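Local structure of glycosyl hydrolase, family 38 (Enterococcus faecalis, 5KBP) at residues D167-Q171 with E284-E289; W309-V313 with F372-N376; P577-I583 with L634-S638. The protein probably hydrolyses terminal alpha-mannosyl linkages of carbohydrates as a glycoside hydrolase of family 38, the alpha-mannosidases. All blocks are in the same frame, centred on the assembly; numbering follows the deposited sequence.

Following the chain from its N terminus, the three contacts come in series, none nested in or crossing another. Interaction 1 closes a loop of 112 residues within the N-terminal family 38 region, joining the residues just before strand 169-170 to the loop that leaves strand 280-282. Interaction 2 follows in the helical middle domain, where helices 304-332 and 362-393 pack side by side after 58 intervening residues. Interaction 3 closes the shortest excursion, 50 residues, between two loops of the C-terminal beta domain. None touches another: the centres of interactions 1 and 2 lie about 34 Å apart, and those of 2 and 3 about 36 Å.

Interaction 1. Residues D167-Q171 with E284-E289; sequences DYSSQ and ELTSQE
Y168 lays its phenol ring against the side-chain amide of Q288, an amide-on-ring stack that joins two loop regions of the family 38 N-terminal domain: the lead-in to strand 169-170 and the loop following strand 280-282. The two planes are only 10° apart, and Q288 OE1 sits 3.5 Å above the ring plane, over its centre. The glutamine reaches this place because its chain bends at chi2 (86°), which folds the amide back over the tyrosine. A weak hydrogen bond from T286 N to OE1 also ties it to its own loop. Glutamine suits the site by offering a flat group for stacking and an acceptor for the backbone at once. The flat ring of tyrosine gives the Q288 amide a face and the E289 methylene and L285 methyl an edge.

E289 comes to the same ring from a different direction. Its CG lies at the ring edge, in plane, 3.6 Å from Y168 CD2, and its carboxylate is turned 79° from the ring. With CG anti to its own carbonyl carbon and the chain extended beyond, the acid reaches the backbone of D167 and Y168. OE2 takes D167 N at 3.2 Å through its syn lone pair, while Y168 N makes weak bonds to both carboxylate oxygens. A carboxylate thus serves two successive amides that lie before the strand.

L285 CD2 meets Y168 CD1 near the ring plane, at 4.0 Å. E284 directs its acid to a salt bridge with R698, but its main chain stays close: E284 O lies 3.1 Å from Y168 CE1.

Interaction 2. Residues W309-V313 with F372-N376; sequences WNTKV and FENAN. With SO4 (sulfate ion), chain F.
W309 and F372 meet in the alpha-mannosidase middle domain, where two helices run side by side: the axes of 309-313 and 372-376, segments of helices 304-332 and 362-393, approach to 10.0 Å at 14°. Tryptophan is wide enough to span much of this gap. Its CB starts over the F372 face, 4.0 Å from the ring centroid, a CH-pi contact. Further out, CD2 and CE3 both lie near F372 CB, CE3 at 3.7 Å, and CZ3 nears the carbonyl F372 O and, at the ring edge, N376 CB. At the far end CZ2 and CH2 face E373 OE1, CH2 at 3.3 Å; the E373 chain bends at chi2 (-90°) toward the indole. That carboxylate also has a long, weak ion pair with R366 of the second subunit.

F372 reaches back toward the first helix: its CE1 comes 3.5 Å from N310 CA, while N310 OD1 is bonded to H351. V313 sets CG1 beside A375 CB and CG2 3.7 Å from N376 CB. A beta-branched residue can meet both, and alanine leaves only a methyl, CB, for CG1 to meet.

K312 bends at chi3 (60°), bringing NZ over one face of the W309 indole, 3.3 Å above its plane and toward the rim. A sulfate ion, probably from the crystallisation liquor, receives weak hydrogen bonds from N376 ND2 to O1 and O3, and a hydrogen bond from K312 NZ to O4 at 3.1 Å.

Interaction 3. Residues P577-I583 with L634-S638; sequences PTEDQGI and LAQRS
A single glutamine side chain, Q636, both accepts from and donates to a tight turn on the other segment, engaging two successive residues with its two amide atoms. Its OE1 takes the backbone N-H of E579 at 3.0 Å, the donor standing 37° out of the carbonyl plane. Its NE2 gives a hydrogen bond to T578 OG1 at 3.1 Å, and a weak one back to L634 O in its own loop. The bend at chi2 (-60°) turns the amide toward the type I turn P577-D580. An amide serves here because its oxygen and nitrogen can answer a backbone N-H and a hydroxyl at the same time.

T578 holds OG1 between its backbone N and carbonyl carbon, and OG1 donates to E579 OE2, meeting it from above the carboxylate plane. The hydroxyl therefore links the amide to the acid. E579 CG rests 3.4 Å from Q636 CD, with carboxylate and amide planes 63° apart. P577 opens the turn with a ring that packs as well: CB lies 3.2 Å from Q636 OE1, and CG touches R637 CG at 3.9 Å.

R637 runs its aliphatic part past D580, with CD 3.5 Å from D580 CG. The charged ends make a long salt bridge, while R637 NH2 pairs with D564 and D580 OD2 accepts from G566 N. D580 OD1 takes G582 N at 3.0 Å; at the backbone angles of G582 a CB would be jammed against the carbonyl oxygen of the residue before, which calls for glycine.

The arrangement combines a type I beta turn with the Asx turn of D580, joining the loop between strands 555-566 and 583-584 to the loop that leads from helix 619-625 into strand 641-653 of the family 38 C-terminal beta domain.

Interaction 1. Residues D167-Q171 with E284-E289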
# COMPACT_ATOMS: atom_id res chain seq x y z
N ASP A 167 8.70 44.40 1.74
CA ASP A 167 9.21 43.51 0.70
C ASP A 167 8.15 42.50 0.27
O ASP A 167 7.84 42.37 -0.91
CB ASP A 167 10.46 42.78 1.19
CG ASP A 167 11.71 43.23 0.46
OD1 ASP A 167 11.77 44.40 0.03
OD2 ASP A 167 12.64 42.40 0.32
N TYR A 168 7.59 41.78 1.25
CA TYR A 168 6.59 40.75 0.99
C TYR A 168 5.18 41.23 1.32
O TYR A 168 4.37 40.48 1.87
CB TYR A 168 6.93 39.49 1.78
CG TYR A 168 8.32 38.97 1.50
CD1 TYR A 168 8.60 38.28 0.33
CD2 TYR A 168 9.36 39.18 2.40
CE1 TYR A 168 9.88 37.81 0.07
CE2 TYR A 168 10.63 38.71 2.15
CZ TYR A 168 10.89 38.03 0.98
OH TYR A 168 12.15 37.56 0.72
N SER A 169 4.87 42.47 0.98
CA SER A 169 3.54 43.03 1.15
C SER A 169 3.15 43.75 -0.13
O SER A 169 3.95 44.51 -0.69
CB SER A 169 3.48 43.99 2.34
OG SER A 169 3.71 43.31 3.56
N SER A 170 1.93 43.51 -0.59
CA SER A 170 1.41 44.12 -1.81
C SER A 170 0.18 44.95 -1.49
O SER A 170 -0.68 44.53 -0.71
CB SER A 170 1.07 43.06 -2.86
OG SER A 170 0.54 43.66 -4.03
N GLN A 171 0.10 46.14 -2.09
CA GLN A 171 -1.08 46.97 -1.93
C GLN A 171 -2.31 46.32 -2.55
O GLN A 171 -3.44 46.59 -2.12
CB GLN A 171 -0.86 48.35 -2.56
CG GLN A 171 0.11 49.24 -1.81
CD GLN A 171 0.31 50.57 -2.50
OE1 GLN A 171 0.29 50.66 -3.72
NE2 GLN A 171 0.50 51.62 -1.70
N GLU A 284 11.72 33.92 -3.11
CA GLU A 284 10.92 33.03 -2.27
C GLU A 284 9.80 33.79 -1.59
O GLU A 284 9.92 34.98 -1.25
CB GLU A 284 11.80 32.36 -1.22
CG GLU A 284 12.64 31.19 -1.71
CD GLU A 284 13.45 30.57 -0.59
OE1 GLU A 284 13.64 31.24 0.45
OE2 GLU A 284 13.90 29.41 -0.74
N LEU A 285 8.69 33.09 -1.36
CA LEU A 285 7.56 33.58 -0.58
C LEU A 285 7.37 32.59 0.57
O LEU A 285 6.57 31.66 0.47
CB LEU A 285 6.30 33.71 -1.43
CG LEU A 285 6.42 34.50 -2.73
CD1 LEU A 285 5.07 34.59 -3.43
CD2 LEU A 285 6.99 35.89 -2.48
N THR A 286 8.13 32.79 1.65
CA THR A 286 8.15 31.87 2.77
C THR A 286 7.57 32.50 4.04
O THR A 286 7.92 32.10 5.15
CB THR A 286 9.57 31.37 3.03
OG1 THR A 286 10.30 31.36 1.80
CG2 THR A 286 9.55 29.96 3.61
N SER A 287 6.67 33.47 3.87
CA SER A 287 6.05 34.18 5.00
C SER A 287 7.10 34.79 5.92
O SER A 287 7.01 34.69 7.15
CB SER A 287 5.11 33.25 5.78
OG SER A 287 4.15 32.65 4.92
N GLN A 288 8.12 35.41 5.32
CA GLN A 288 9.22 35.96 6.11
C GLN A 288 8.77 37.11 7.00
O GLN A 288 9.30 37.27 8.11
CB GLN A 288 10.35 36.43 5.18
CG GLN A 288 11.00 35.33 4.36
CD GLN A 288 10.27 35.06 3.06
OE1 GLN A 288 9.13 35.48 2.87
NE2 GLN A 288 10.93 34.35 2.15
N GLU A 289 7.81 37.91 6.55
CA GLU A 289 7.36 39.09 7.28
C GLU A 289 6.10 38.83 8.10
O GLU A 289 5.31 39.75 8.34
CB GLU A 289 7.14 40.25 6.31
CG GLU A 289 8.41 40.68 5.58
CD GLU A 289 8.17 41.84 4.63
OE1 GLU A 289 6.99 42.17 4.38
OE2 GLU A 289 9.16 42.41 4.15

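Interaction 2. Residues W309-V313 with F372-N376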
# COMPACT_ATOMS: atom_id res chain seq x y z
N TRP A 309 12.59 8.23 1.96
CA TRP A 309 12.14 7.42 0.84
C TRP A 309 11.93 8.26 -0.41
O TRP A 309 12.24 7.83 -1.53
CB TRP A 309 10.85 6.68 1.20
CG TRP A 309 11.09 5.32 1.78
CD1 TRP A 309 11.27 5.01 3.10
CD2 TRP A 309 11.19 4.09 1.06
NE1 TRP A 309 11.47 3.66 3.24
CE2 TRP A 309 11.42 3.07 2.00
CE3 TRP A 309 11.09 3.75 -0.29
CZ2 TRP A 309 11.57 1.74 1.64
CZ3 TRP A 309 11.23 2.42 -0.65
CH2 TRP A 309 11.47 1.43 0.31
N ASN A 310 11.41 9.48 -0.25
CA ASN A 310 11.19 10.35 -1.40
C ASN A 310 12.52 10.70 -2.06
O ASN A 310 12.64 10.66 -3.29
CB ASN A 310 10.45 11.61 -0.97
CG ASN A 310 9.94 12.41 -2.16
OD1 ASN A 310 9.65 11.86 -3.22
ND2 ASN A 310 9.85 13.73 -1.99
N THR A 311 13.53 11.05 -1.26
CA THR A 311 14.86 11.31 -1.81
C THR A 311 15.40 10.08 -2.53
O THR A 311 15.97 10.19 -3.62
CB THR A 311 15.81 11.73 -0.69
OG1 THR A 311 15.40 12.99 -0.15
CG2 THR A 311 17.24 11.85 -1.21
N LYS A 312 15.20 8.89 -1.95
CA LYS A 312 15.74 7.67 -2.55
C LYS A 312 15.07 7.36 -3.88
O LYS A 312 15.75 7.07 -4.88
CB LYS A 312 15.58 6.50 -1.58
CG LYS A 312 15.99 5.16 -2.16
CD LYS A 312 16.01 4.07 -1.10
CE LYS A 312 14.65 3.89 -0.45
NZ LYS A 312 14.66 2.81 0.57
N VAL A 313 13.74 7.42 -3.93
CA VAL A 313 13.02 7.09 -5.16
C VAL A 313 13.30 8.12 -6.24
O VAL A 313 13.40 7.78 -7.43
CB VAL A 313 11.51 6.95 -4.86
CG1 VAL A 313 10.74 6.67 -6.14
CG2 VAL A 313 11.27 5.85 -3.84
N PHE A 372 5.72 4.34 -2.42
CA PHE A 372 7.17 4.47 -2.48
C PHE A 372 7.83 3.15 -2.88
O PHE A 372 8.71 3.11 -3.73
CB PHE A 372 7.72 4.96 -1.14
CG PHE A 372 7.70 6.46 -0.99
CD1 PHE A 372 8.17 7.27 -2.00
CD2 PHE A 372 7.21 7.04 0.16
CE1 PHE A 372 8.15 8.65 -1.87
CE2 PHE A 372 7.19 8.42 0.31
CZ PHE A 372 7.66 9.22 -0.71
N GLU A 373 7.39 2.05 -2.25
CA GLU A 373 7.94 0.74 -2.59
C GLU A 373 7.70 0.40 -4.05
O GLU A 373 8.61 -0.09 -4.74
CB GLU A 373 7.33 -0.33 -1.68
CG GLU A 373 7.68 -0.20 -0.21
CD GLU A 373 8.93 -0.97 0.17
OE1 GLU A 373 9.34 -0.89 1.34
OE2 GLU A 373 9.49 -1.66 -0.71
N ASN A 374 6.49 0.66 -4.55
CA ASN A 374 6.15 0.29 -5.92
C ASN A 374 6.92 1.14 -6.93
O ASN A 374 7.47 0.62 -7.90
CB ASN A 374 4.64 0.42 -6.13
CG ASN A 374 3.86 -0.65 -5.41
OD1 ASN A 374 4.38 -1.73 -5.13
ND2 ASN A 374 2.60 -0.36 -5.11
N ALA A 375 6.96 2.46 -6.71
CA ALA A 375 7.72 3.32 -7.60
C ALA A 375 9.20 2.98 -7.57
O ALA A 375 9.87 2.97 -8.62
CB ALA A 375 7.51 4.79 -7.22
N ASN A 376 9.73 2.67 -6.39
CA ASN A 376 11.15 2.35 -6.27
C ASN A 376 11.49 1.05 -6.99
O ASN A 376 12.54 0.94 -7.63
CB ASN A 376 11.55 2.26 -4.79
CG ASN A 376 13.04 2.08 -4.59
OD1 ASN A 376 13.84 2.91 -5.02
ND2 ASN A 376 13.42 0.99 -3.93
S SO4 F . 16.55 0.02 -1.94
O1 SO4 F . 15.63 -0.90 -2.60
O2 SO4 F . 17.88 -0.58 -1.91
O3 SO4 F . 16.61 1.27 -2.69
O4 SO4 F . 16.10 0.28 -0.58

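Interaction 3. Residues P577-I583 with L634-S638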
# COMPACT_ATOMS: atom_id res chain seq x y z
N PRO A 577 8.49 22.54 24.94
CA PRO A 577 7.85 22.87 26.21
C PRO A 577 8.62 23.97 26.94
O PRO A 577 9.84 24.10 26.81
CB PRO A 577 7.88 21.55 26.99
CG PRO A 577 8.83 20.66 26.23
CD PRO A 577 8.75 21.10 24.81
N THR A 578 7.88 24.77 27.70
CA THR A 578 8.40 26.05 28.19
C THR A 578 9.54 25.87 29.18
O THR A 578 10.39 26.76 29.30
CB THR A 578 7.28 26.87 28.82
OG1 THR A 578 6.74 26.18 29.95
CG2 THR A 578 6.16 27.10 27.81
N GLU A 579 9.59 24.75 29.90
CA GLU A 579 10.65 24.52 30.87
C GLU A 579 11.80 23.69 30.32
O GLU A 579 12.83 23.56 31.00
CB GLU A 579 10.09 23.84 32.12
CG GLU A 579 8.81 24.47 32.66
CD GLU A 579 8.95 25.97 32.89
OE1 GLU A 579 10.01 26.41 33.36
OE2 GLU A 579 7.98 26.70 32.60
N ASP A 580 11.66 23.14 29.12
CA ASP A 580 12.71 22.30 28.55
C ASP A 580 13.88 23.16 28.09
O ASP A 580 13.71 24.13 27.34
CB ASP A 580 12.16 21.49 27.38
CG ASP A 580 13.20 20.58 26.76
OD1 ASP A 580 14.15 20.18 27.47
OD2 ASP A 580 13.06 20.26 25.56
N GLN A 581 15.08 22.80 28.54
CA GLN A 581 16.31 23.50 28.18
C GLN A 581 17.25 22.64 27.35
O GLN A 581 18.39 23.04 27.10
CB GLN A 581 17.02 24.00 29.44
CG GLN A 581 16.26 25.12 30.15
CD GLN A 581 16.74 25.34 31.57
OE1 GLN A 581 16.88 24.39 32.34
NE2 GLN A 581 16.98 26.59 31.93
N GLY A 582 16.80 21.47 26.91
CA GLY A 582 17.55 20.65 25.98
C GLY A 582 18.48 19.67 26.66
O GLY A 582 18.81 19.78 27.84
N ILE A 583 18.89 18.67 25.89
CA ILE A 583 19.87 17.67 26.32
C ILE A 583 20.85 17.46 25.18
O ILE A 583 20.45 17.17 24.05
CB ILE A 583 19.20 16.33 26.70
CG1 ILE A 583 18.30 16.51 27.93
CG2 ILE A 583 20.24 15.27 26.96
CD1 ILE A 583 17.53 15.26 28.31
N LEU A 634 0.89 23.68 28.61
CA LEU A 634 1.67 23.63 29.83
C LEU A 634 2.43 22.33 30.01
O LEU A 634 3.19 22.20 30.97
CB LEU A 634 0.76 23.85 31.05
CG LEU A 634 -0.17 25.05 31.01
CD1 LEU A 634 -1.16 25.00 32.16
CD2 LEU A 634 0.63 26.35 31.03
N ALA A 635 2.25 21.37 29.10
CA ALA A 635 2.90 20.07 29.25
C ALA A 635 4.42 20.22 29.19
O ALA A 635 4.96 21.05 28.46
CB ALA A 635 2.43 19.12 28.15
N GLN A 636 5.11 19.40 29.99
CA GLN A 636 6.56 19.36 30.01
C GLN A 636 7.02 17.94 29.71
O GLN A 636 6.23 17.00 29.64
CB GLN A 636 7.10 19.83 31.36
CG GLN A 636 6.59 21.19 31.79
CD GLN A 636 6.95 22.29 30.80
OE1 GLN A 636 8.00 22.24 30.16
NE2 GLN A 636 6.08 23.28 30.67
N ARG A 637 8.33 17.79 29.54
CA ARG A 637 8.90 16.47 29.31
C ARG A 637 8.74 15.61 30.55
O ARG A 637 8.81 16.10 31.68
CB ARG A 637 10.37 16.58 28.92
CG ARG A 637 10.66 17.59 27.82
CD ARG A 637 12.02 17.36 27.20
NE ARG A 637 12.06 16.12 26.42
CZ ARG A 637 13.12 15.71 25.72
NH1 ARG A 637 14.22 16.45 25.70
NH2 ARG A 637 13.06 14.58 25.04
N SER A 638 8.53 14.31 30.34
CA SER A 638 8.37 13.39 31.46
C SER A 638 9.66 13.33 32.27
O SER A 638 10.77 13.47 31.75
CB SER A 638 8.00 12.00 30.96
OG SER A 638 7.90 11.08 32.03